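PDB 6HNU: aromatic amino acid aminotransferase I from Candida albicans WO-1, which probably catalyses the pyridoxal 5'-phosphate-dependent transfer of the amino group of aromatic L-amino acids to 2-oxoglutarate, yielding aromatic oxo-acids and L-glutamate. Local coordinates for residues D95-E98 / L99-L103; I357-R360 / A361-H365; Q376-K380 / E381-F385; T397-A400 / S401-P404. All coordinates share one frame; numbering follows the deposited sequence.

Contact 1 of 4, residues D95-E98 / L99-L103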
loop_
_atom_site.group_PDB
_atom_site.type_symbol
_atom_site.label_atom_id
_atom_site.label_comp_id
_atom_site.label_asym_id
_atom_site.label_seq_id
_atom_site.Cartn_x
_atom_site.Cartn_y
_atom_site.Cartn_z
ATOM N N ASP B 95 -7.814 -25.262 2.629
ATOM C CA ASP B 95 -7.639 -23.975 3.358
ATOM C C ASP B 95 -6.696 -23.032 2.606
ATOM O O ASP B 95 -6.201 -22.062 3.247
ATOM C CB ASP B 95 -7.162 -24.251 4.788
ATOM C CG ASP B 95 -8.071 -25.222 5.541
ATOM O OD1 ASP B 95 -9.249 -24.936 5.617
ATOM O OD2 ASP B 95 -7.577 -26.246 6.041
ATOM N N GLN B 96 -6.510 -23.236 1.298
ATOM C CA GLN B 96 -5.654 -22.343 0.451
ATOM C C GLN B 96 -6.500 -21.209 -0.135
ATOM O O GLN B 96 -7.744 -21.323 -0.198
ATOM C CB GLN B 96 -4.989 -23.138 -0.672
ATOM C CG GLN B 96 -4.073 -24.248 -0.167
ATOM C CD GLN B 96 -3.137 -23.763 0.915
ATOM O OE1 GLN B 96 -2.296 -22.889 0.693
ATOM N NE2 GLN B 96 -3.279 -24.316 2.105
ATOM N N ILE B 97 -5.861 -20.118 -0.548
ATOM C CA ILE B 97 -6.580 -19.008 -1.227
ATOM C C ILE B 97 -6.191 -19.102 -2.697
ATOM O O ILE B 97 -5.150 -18.541 -3.112
ATOM C CB ILE B 97 -6.341 -17.634 -0.574
ATOM C CG1 ILE B 97 -6.127 -17.733 0.947
ATOM C CG2 ILE B 97 -7.515 -16.735 -0.918
ATOM C CD1 ILE B 97 -5.448 -16.551 1.595
ATOM N N GLU B 98 -6.979 -19.875 -3.435
ATOM C CA GLU B 98 -6.690 -20.219 -4.849
ATOM C C GLU B 98 -6.550 -18.907 -5.627
ATOM O O GLU B 98 -7.246 -17.916 -5.270
ATOM C CB GLU B 98 -7.782 -21.151 -5.394
ATOM C CG GLU B 98 -9.154 -20.505 -5.523
ATOM C CD GLU B 98 -10.030 -20.484 -4.295
ATOM O OE1 GLU B 98 -9.586 -20.976 -3.228
ATOM O OE2 GLU B 98 -11.150 -19.918 -4.385
ATOM N N LEU B 99 -5.657 -18.880 -6.620
ATOM C CA LEU B 99 -5.255 -17.605 -7.274
ATOM C C LEU B 99 -6.446 -16.964 -7.997
ATOM O O LEU B 99 -6.420 -15.743 -8.167
ATOM C CB LEU B 99 -4.113 -17.835 -8.258
ATOM C CG LEU B 99 -2.859 -18.497 -7.695
ATOM C CD1 LEU B 99 -1.828 -18.635 -8.805
ATOM C CD2 LEU B 99 -2.311 -17.697 -6.512
ATOM N N ALA B 100 -7.435 -17.743 -8.467
ATOM C CA ALA B 100 -8.637 -17.184 -9.111
ATOM C C ALA B 100 -9.325 -16.205 -8.132
ATOM O O ALA B 100 -9.962 -15.264 -8.594
ATOM C CB ALA B 100 -9.561 -18.317 -9.548
ATOM N N ARG B 101 -9.176 -16.420 -6.824
ATOM C CA ARG B 101 -9.725 -15.594 -5.720
ATOM C C ARG B 101 -8.634 -14.672 -5.113
ATOM O O ARG B 101 -8.905 -13.440 -4.995
ATOM C CB ARG B 101 -10.380 -16.509 -4.689
ATOM C CG ARG B 101 -11.050 -15.810 -3.513
ATOM C CD ARG B 101 -12.092 -16.685 -2.792
ATOM N NE ARG B 101 -11.441 -17.916 -2.361
ATOM C CZ ARG B 101 -10.941 -18.136 -1.146
ATOM N NH1 ARG B 101 -11.094 -17.237 -0.183
ATOM N NH2 ARG B 101 -10.297 -19.271 -0.896
ATOM N N SER B 102 -7.420 -15.160 -4.782
ATOM C CA SER B 102 -6.393 -14.279 -4.149
ATOM C C SER B 102 -5.893 -13.199 -5.132
ATOM O O SER B 102 -5.433 -12.154 -4.661
ATOM C CB SER B 102 -5.248 -15.098 -3.540
ATOM O OG SER B 102 -4.808 -16.127 -4.416
ATOM N N LEU B 103 -5.943 -13.424 -6.446
ATOM C CA LEU B 103 -5.499 -12.447 -7.491
ATOM C C LEU B 103 -6.697 -11.639 -8.043
ATOM O O LEU B 103 -6.491 -10.745 -8.896
ATOM C CB LEU B 103 -4.758 -13.193 -8.614
ATOM C CG LEU B 103 -3.433 -13.829 -8.220
ATOM C CD1 LEU B 103 -2.734 -14.371 -9.457
ATOM C CD2 LEU B 103 -2.532 -12.822 -7.493
#
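Glu98 places CG between its backbone N and carbonyl carbon (chi1 67°) and bends again at chi2, while Arg101, with CG opposite its own backbone N, kinks at chi3 (56°); together the two turns bring the carboxylate to the NE/NH2 edge of the guanidinium across one helical turn. Arg101 grips the acid side-on with two nitrogens: NE reaches Glu98 OE2 at 2.9 Å, almost straight, and NH2 reaches Glu98 OE1 at 3.0 Å. Both oxygens lie close to the guanidinium plane, but the planes are tilted 49° apart, and each oxygen is met from above the carboxylate. Having two bonds limits rotation of either group. Ile97 CG2 lies over one guanidinium face, 3.7 Å from Arg101 CZ, an apolar cover suited to a flat cation. A second acid, Glu113, takes Arg101 NH1 in a further salt bridge, so the arginine links this turn to helix 112-126. Ser102, small and hydroxylated, donates OG to Ile97 O at 2.8 Å from above the carbonyl plane, and its CB rests 3.8 Å from Ile97 CG2. Glu98 O accepts twice, from Ser102 N at 2.8 Å and from Arg101 N at 2.9 Å. Glu98 is the N-cap residue, and its backbone carbonyl with the Glu-Arg pair three residues apart form the first turn of the short helix 99-102, which leads toward the cofactor-binding Tyr105.

Contact 2 of 4, residues I357-R360 / A361-H365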
loop_
_atom_site.group_PDB
_atom_site.type_symbol
_atom_site.label_atom_id
_atom_site.label_comp_id
_atom_site.label_asym_id
_atom_site.label_seq_id
_atom_site.Cartn_x
_atom_site.Cartn_y
_atom_site.Cartn_z
ATOM N N ILE B 357 10.229 -19.556 18.317
ATOM C CA ILE B 357 11.152 -20.025 19.385
ATOM C C ILE B 357 12.587 -20.077 18.831
ATOM O O ILE B 357 13.524 -19.686 19.546
ATOM C CB ILE B 357 10.621 -21.376 19.928
ATOM C CG1 ILE B 357 9.398 -21.127 20.812
ATOM C CG2 ILE B 357 11.708 -22.154 20.660
ATOM C CD1 ILE B 357 8.525 -22.332 20.969
ATOM N N GLY B 358 12.749 -20.478 17.576
ATOM C CA GLY B 358 14.023 -20.454 16.843
ATOM C C GLY B 358 14.501 -19.012 16.676
ATOM O O GLY B 358 15.704 -18.727 16.910
ATOM N N LEU B 359 13.586 -18.102 16.346
ATOM C CA LEU B 359 13.911 -16.659 16.208
ATOM C C LEU B 359 14.417 -16.121 17.557
ATOM O O LEU B 359 15.470 -15.462 17.557
ATOM C CB LEU B 359 12.667 -15.947 15.669
ATOM C CG LEU B 359 12.834 -14.494 15.239
ATOM C CD1 LEU B 359 13.835 -14.362 14.099
ATOM C CD2 LEU B 359 11.485 -13.915 14.801
ATOM N N ARG B 360 13.711 -16.379 18.654
ATOM C CA ARG B 360 14.130 -16.060 20.042
ATOM C C ARG B 360 15.557 -16.566 20.317
ATOM O O ARG B 360 16.378 -15.760 20.764
ATOM C CB ARG B 360 13.120 -16.629 21.031
ATOM C CG ARG B 360 13.493 -16.413 22.493
ATOM C CD ARG B 360 12.465 -17.062 23.386
ATOM N NE ARG B 360 12.617 -16.782 24.806
ATOM C CZ ARG B 360 12.049 -15.762 25.437
ATOM N NH1 ARG B 360 11.307 -14.891 24.772
ATOM N NH2 ARG B 360 12.256 -15.605 26.725
ATOM N N ALA B 361 15.845 -17.849 20.079
ATOM C CA ALA B 361 17.182 -18.447 20.332
ATOM C C ALA B 361 18.255 -17.682 19.539
ATOM O O ALA B 361 19.297 -17.274 20.148
ATOM C CB ALA B 361 17.182 -19.922 19.984
ATOM N N GLU B 362 18.042 -17.449 18.249
ATOM C CA GLU B 362 19.057 -16.774 17.388
ATOM C C GLU B 362 19.337 -15.352 17.884
ATOM O O GLU B 362 20.538 -14.994 17.974
ATOM C CB GLU B 362 18.599 -16.628 15.940
ATOM C CG GLU B 362 18.342 -17.934 15.245
ATOM C CD GLU B 362 19.593 -18.758 15.040
ATOM O OE1 GLU B 362 20.675 -18.150 14.869
ATOM O OE2 GLU B 362 19.466 -19.996 15.026
ATOM N N TYR B 363 18.300 -14.540 18.124
ATOM C CA TYR B 363 18.459 -13.148 18.641
ATOM C C TYR B 363 19.098 -13.157 20.031
ATOM O O TYR B 363 19.995 -12.294 20.234
ATOM C CB TYR B 363 17.147 -12.358 18.601
ATOM C CG TYR B 363 16.951 -11.727 17.247
ATOM C CD1 TYR B 363 16.551 -12.476 16.168
ATOM C CD2 TYR B 363 17.269 -10.398 17.023
ATOM C CE1 TYR B 363 16.407 -11.932 14.909
ATOM C CE2 TYR B 363 17.136 -9.833 15.768
ATOM C CZ TYR B 363 16.678 -10.589 14.712
ATOM O OH TYR B 363 16.563 -10.093 13.454
ATOM N N THR B 364 18.694 -14.041 20.943
ATOM C CA THR B 364 19.320 -14.178 22.295
ATOM C C THR B 364 20.839 -14.288 22.155
ATOM O O THR B 364 21.561 -13.528 22.849
ATOM C CB THR B 364 18.743 -15.374 23.059
ATOM O OG1 THR B 364 17.372 -15.092 23.359
ATOM C CG2 THR B 364 19.513 -15.652 24.329
ATOM N N HIS B 365 21.308 -15.110 21.230
ATOM C CA HIS B 365 22.770 -15.345 21.057
ATOM C C HIS B 365 23.437 -14.073 20.521
ATOM O O HIS B 365 24.508 -13.691 21.083
ATOM C CB HIS B 365 23.053 -16.579 20.203
ATOM C CG HIS B 365 24.520 -16.788 20.008
ATOM N ND1 HIS B 365 25.380 -16.940 21.079
ATOM C CD2 HIS B 365 25.275 -16.829 18.893
ATOM C CE1 HIS B 365 26.613 -17.051 20.625
ATOM N NE2 HIS B 365 26.576 -16.981 19.291
HETATM O O HOH W 1 17.198 -21.125 15.319
#
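Leu359 and Tyr363 make the close-packed side of this helical turn, their side chains side by side and pointing the same way. Leu359 CD1 lies 3.6 Å from Tyr363 CE1, and Leu359 O sits near the ring plane at its edge while accepting Tyr363 N at 3.0 Å. A leucine and an aromatic ring suit this buried flank, where Leu49 of the second subunit packs on Tyr363. Next to it, Thr364 turns OG1 beside its backbone N (chi1 -67°), dropping the hydroxyl onto Arg360 O at 2.9 Å from above the carbonyl plane. The same oxygen takes Thr364 N at 2.9 Å, so two donors hold it. Arg360 stretches out fully from CG to NE and ends in a salt bridge with Glu255, whose backbone N also bonds Thr364 OG1. The other flank is looser and wetter. Ala361 is exposed there; Gly358 has no side chain, and a water reaches its carbonyl, donating to Gly358 O at 3.2 Å and to Glu362 OE2 at 2.6 Å, while Glu362 N binds Gly358 O at 3.0 Å. Contacts from i to i+4, with a buried flank and a water-bound one, mark an amphipathic alpha helix, here the long helix 334-377, whose Tyr363 side chain lies about 7 Å from that of the cofactor-binding Tyr249.

Contact 3 of 4, residues Q376-K380 / E381-F385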
loop_
_atom_site.group_PDB
_atom_site.type_symbol
_atom_site.label_atom_id
_atom_site.label_comp_id
_atom_site.label_asym_id
_atom_site.label_seq_id
_atom_site.Cartn_x
_atom_site.Cartn_y
_atom_site.Cartn_z
ATOM N N GLN B 376 33.424 -5.680 27.458
ATOM C CA GLN B 376 34.866 -5.937 27.299
ATOM C C GLN B 376 35.573 -4.679 26.792
ATOM O O GLN B 376 36.666 -4.387 27.305
ATOM C CB GLN B 376 35.014 -7.075 26.301
ATOM C CG GLN B 376 36.410 -7.635 26.148
ATOM C CD GLN B 376 36.404 -8.695 25.074
ATOM O OE1 GLN B 376 37.314 -8.770 24.250
ATOM N NE2 GLN B 376 35.360 -9.516 25.058
ATOM N N PHE B 377 35.008 -4.001 25.786
ATOM C CA PHE B 377 35.770 -3.095 24.897
ATOM C C PHE B 377 35.499 -1.625 25.197
ATOM O O PHE B 377 36.366 -0.798 24.862
ATOM C CB PHE B 377 35.475 -3.418 23.438
ATOM C CG PHE B 377 36.123 -4.682 22.953
ATOM C CD1 PHE B 377 37.499 -4.840 23.024
ATOM C CD2 PHE B 377 35.365 -5.706 22.407
ATOM C CE1 PHE B 377 38.104 -5.999 22.557
ATOM C CE2 PHE B 377 35.969 -6.873 21.967
ATOM C CZ PHE B 377 37.340 -7.013 22.028
ATOM N N VAL B 378 34.372 -1.293 25.811
ATOM C CA VAL B 378 33.966 0.125 25.968
ATOM C C VAL B 378 34.379 0.597 27.347
ATOM O O VAL B 378 33.956 0.033 28.353
ATOM C CB VAL B 378 32.466 0.361 25.721
ATOM C CG1 VAL B 378 32.149 1.835 25.854
ATOM C CG2 VAL B 378 32.029 -0.145 24.357
ATOM N N PRO B 379 35.204 1.668 27.432
ATOM C CA PRO B 379 35.622 2.202 28.720
ATOM C C PRO B 379 34.483 2.641 29.636
ATOM O O PRO B 379 33.712 3.505 29.278
ATOM C CB PRO B 379 36.521 3.412 28.397
ATOM C CG PRO B 379 36.411 3.621 26.900
ATOM C CD PRO B 379 35.836 2.351 26.300
ATOM N N LYS B 380 34.493 2.115 30.863
ATOM C CA LYS B 380 33.370 2.212 31.819
ATOM C C LYS B 380 33.354 3.546 32.560
ATOM O O LYS B 380 32.244 3.917 33.036
ATOM C CB LYS B 380 33.445 1.022 32.767
ATOM C CG LYS B 380 33.404 -0.329 32.067
ATOM C CD LYS B 380 33.473 -1.498 33.026
ATOM C CE LYS B 380 33.439 -2.829 32.308
ATOM N NZ LYS B 380 32.102 -3.046 31.705
ATOM N N GLU B 381 34.493 4.253 32.639
ATOM C CA GLU B 381 34.588 5.549 33.372
ATOM C C GLU B 381 33.649 6.564 32.734
ATOM O O GLU B 381 33.282 7.505 33.434
ATOM C CB GLU B 381 35.966 6.228 33.351
ATOM C CG GLU B 381 37.123 5.340 33.730
ATOM C CD GLU B 381 37.536 4.375 32.636
ATOM O OE1 GLU B 381 38.745 4.328 32.297
ATOM O OE2 GLU B 381 36.646 3.653 32.134
ATOM N N VAL B 382 33.346 6.434 31.436
ATOM C CA VAL B 382 32.543 7.471 30.712
ATOM C C VAL B 382 31.332 6.851 29.990
ATOM O O VAL B 382 30.687 7.584 29.194
ATOM C CB VAL B 382 33.405 8.270 29.726
ATOM C CG1 VAL B 382 34.471 9.075 30.441
ATOM C CG2 VAL B 382 34.021 7.399 28.657
ATOM N N SER B 383 31.029 5.571 30.236
ATOM C CA SER B 383 30.011 4.823 29.456
ATOM C C SER B 383 29.109 4.020 30.387
ATOM O O SER B 383 29.508 3.729 31.536
ATOM C CB SER B 383 30.638 3.978 28.417
ATOM O OG SER B 383 31.057 2.740 28.963
ATOM N N SER B 384 27.893 3.731 29.911
ATOM C CA SER B 384 26.973 2.733 30.506
ATOM C C SER B 384 26.190 2.040 29.393
ATOM O O SER B 384 26.191 2.538 28.229
ATOM C CB SER B 384 26.067 3.352 31.484
ATOM O OG SER B 384 25.317 4.370 30.876
ATOM N N PHE B 385 25.576 0.903 29.708
ATOM C CA PHE B 385 24.775 0.165 28.713
ATOM C C PHE B 385 23.767 -0.710 29.465
ATOM O O PHE B 385 24.092 -1.151 30.586
ATOM C CB PHE B 385 25.704 -0.558 27.737
ATOM C CG PHE B 385 26.538 -1.638 28.366
ATOM C CD1 PHE B 385 26.006 -2.898 28.591
ATOM C CD2 PHE B 385 27.847 -1.389 28.750
ATOM C CE1 PHE B 385 26.774 -3.898 29.174
ATOM C CE2 PHE B 385 28.614 -2.384 29.341
ATOM C CZ PHE B 385 28.071 -3.637 29.557
#
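Two hydrogen bonds, of unequal quality, join Ser383 to the chain just before it. Ser383 OG, set between its backbone N and carbonyl carbon (chi1 84°), donates to Pro379 O at 2.8 Å, coming from well above the carbonyl plane. The backbone bond from Ser383 N to Lys380 O is weak at 3.5 Å, although nearly straight. It closes a type I beta turn with Glu381 and Val382 at the corners. Serine suits the place because its short hydroxyl can reach back to the Pro379 carbonyl, two residues past the helix; proline suits the extended backbone there.

Van der Waals contacts back these bonds. Val378 CG1 presses on the serine, 3.4 Å from Ser383 OG and 3.7 Å from Ser383 CB. Val382 packs on Phe489 of helix 471-489.

The charged side chains lie on the exposed side. Glu381 folds back at chi2 until OE2 is 2.9 Å from Lys380 N, yet the angle is too poor for a hydrogen bond; the same OE2 is 3.7 Å from Pro379 CB. Lys380, extended and then bent at chi4, brings NZ to the edge of the Phe385 ring, 4.3 Å from CE2, and its salt bridge is with Asp375. In this reversal from helix to strand the hydroxyl bond thus supplements a weak turn bond, with Val378 packed on the serine and the charges kept toward solvent.

Contact 4 of 4, residues T397-A400 / S401-P404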
loop_
_atom_site.group_PDB
_atom_site.type_symbol
_atom_site.label_atom_id
_atom_site.label_comp_id
_atom_site.label_asym_id
_atom_site.label_seq_id
_atom_site.Cartn_x
_atom_site.Cartn_y
_atom_site.Cartn_z
ATOM N N THR B 397 25.542 4.462 26.152
ATOM C CA THR B 397 25.365 5.825 26.712
ATOM C C THR B 397 26.760 6.345 27.115
ATOM O O THR B 397 27.599 5.521 27.607
ATOM C CB THR B 397 24.315 5.791 27.816
ATOM O OG1 THR B 397 23.055 5.503 27.210
ATOM C CG2 THR B 397 24.177 7.078 28.605
ATOM N N LEU B 398 27.052 7.620 26.831
ATOM C CA LEU B 398 28.355 8.267 27.171
ATOM C C LEU B 398 28.065 9.555 27.941
ATOM O O LEU B 398 27.066 10.201 27.662
ATOM C CB LEU B 398 29.184 8.544 25.905
ATOM C CG LEU B 398 29.474 7.379 24.960
ATOM C CD1 LEU B 398 30.159 7.854 23.685
ATOM C CD2 LEU B 398 30.330 6.304 25.618
ATOM N N ASP B 399 28.900 9.886 28.934
ATOM C CA ASP B 399 28.793 11.141 29.717
ATOM C C ASP B 399 29.586 12.187 28.930
ATOM O O ASP B 399 30.843 12.129 28.954
ATOM C CB ASP B 399 29.280 10.977 31.165
ATOM C CG ASP B 399 29.149 12.261 31.961
ATOM O OD1 ASP B 399 28.881 13.325 31.334
ATOM O OD2 ASP B 399 29.312 12.206 33.188
ATOM N N ALA B 400 28.909 12.995 28.108
ATOM C CA ALA B 400 29.627 13.910 27.191
ATOM C C ALA B 400 30.412 14.923 28.035
ATOM O O ALA B 400 31.435 15.431 27.528
ATOM C CB ALA B 400 28.677 14.596 26.258
ATOM N N SER B 401 29.946 15.184 29.262
ATOM C CA SER B 401 30.539 16.176 30.197
ATOM C C SER B 401 31.960 15.754 30.591
ATOM O O SER B 401 32.686 16.622 31.087
ATOM C CB SER B 401 29.633 16.421 31.381
ATOM O OG SER B 401 29.832 15.457 32.401
ATOM N N LYS B 402 32.388 14.526 30.293
ATOM C CA LYS B 402 33.744 13.996 30.616
ATOM C C LYS B 402 34.694 14.087 29.425
ATOM O O LYS B 402 35.870 13.737 29.572
ATOM C CB LYS B 402 33.622 12.557 31.118
ATOM C CG LYS B 402 32.956 12.530 32.487
ATOM C CD LYS B 402 32.924 11.226 33.206
ATOM C CE LYS B 402 32.691 11.476 34.680
ATOM N NZ LYS B 402 32.832 10.230 35.462
ATOM N N HIS B 403 34.206 14.537 28.270
ATOM C CA HIS B 403 35.033 14.658 27.055
ATOM C C HIS B 403 36.022 15.786 27.321
ATOM O O HIS B 403 35.627 16.816 27.851
ATOM C CB HIS B 403 34.202 14.983 25.809
ATOM C CG HIS B 403 34.990 14.855 24.560
ATOM N ND1 HIS B 403 35.953 15.797 24.210
ATOM C CD2 HIS B 403 35.016 13.900 23.611
ATOM C CE1 HIS B 403 36.498 15.451 23.064
ATOM N NE2 HIS B 403 35.951 14.275 22.677
ATOM N N PRO B 404 37.315 15.601 27.032
ATOM C CA PRO B 404 38.305 16.623 27.398
ATOM C C PRO B 404 38.152 17.960 26.651
ATOM O O PRO B 404 38.814 18.924 27.045
ATOM C CB PRO B 404 39.653 15.957 27.089
ATOM C CG PRO B 404 39.332 14.832 26.144
ATOM C CD PRO B 404 37.918 14.397 26.459
#
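The strand ends at Asp399, and Ala400 opens a tight 3-10 turn with Ser401 and Lys402, where two successive backbone bonds each span three residues. Lys402 N reaches Asp399 O at 3.2 Å, and His403 N reaches Ala400 O at 3.0 Å; in both the donor stands above the carbonyl plane, in keeping with the tight winding of such a turn. His403 then returns to extended angles ahead of Pro404.

The side chains reinforce this corner. Asp399 holds CG opposite its backbone N (chi1 -179°), which swings the carboxylate beside the turn. OD1 of Asp399 accepts Ser401 OG at 2.6 Å on its syn side and Ser401 N at 3.0 Å on its anti side, both from the same face of the carboxylate. The backbone N-H bond is bent (130°), and the hydroxyl bond is the shorter of the two. The short serine side chain suits this, since its OG, set between N and carbonyl carbon, folds back to the aspartate. Lys402 crosses Asp399 at about a right angle: its CG is 3.7 Å from Asp399 OD2, but its NZ remains 4.6 Å off, so the opposite charges do not meet. That amine makes a weak hydrogen bond to Glu381 O instead. His403 CB touches Ala400 O at 3.3 Å, and its ring turns away from the turn toward neighbouring helices, where NE2 bonds Glu488 and the ring meets Phe489 edge-to-face. An aspartate accepting the N-H two residues on is an Asx turn, here combined with a 3-10 turn to end strand 393-399.

Contacts 2 and 3 share helix 334-377, contact 2 lying within it and contact 3 at its end, with centres about 26 Å apart. Contacts 3 and 4 are neighbours, about 11 Å between centres: strands 383-384 and 393-399 pair antiparallel, with Ser384 O 2.9 Å from Thr397 N and Val382 O 2.9 Å from Asp399 N, both probable hydrogen bonds. Contact 1 lies on the far side of the chain's centre from both, about 55 Å from contact 3 between centres. Contacts 1 and 2 both touch the second subunit and come nearest the active site: the side chain of Tyr363 is about 11 Å from the bound pyridoxal-5'-phosphate, and that of Arg101 about 12 Å from a bound phenylalanine. Contacts 3 and 4 lie away from both.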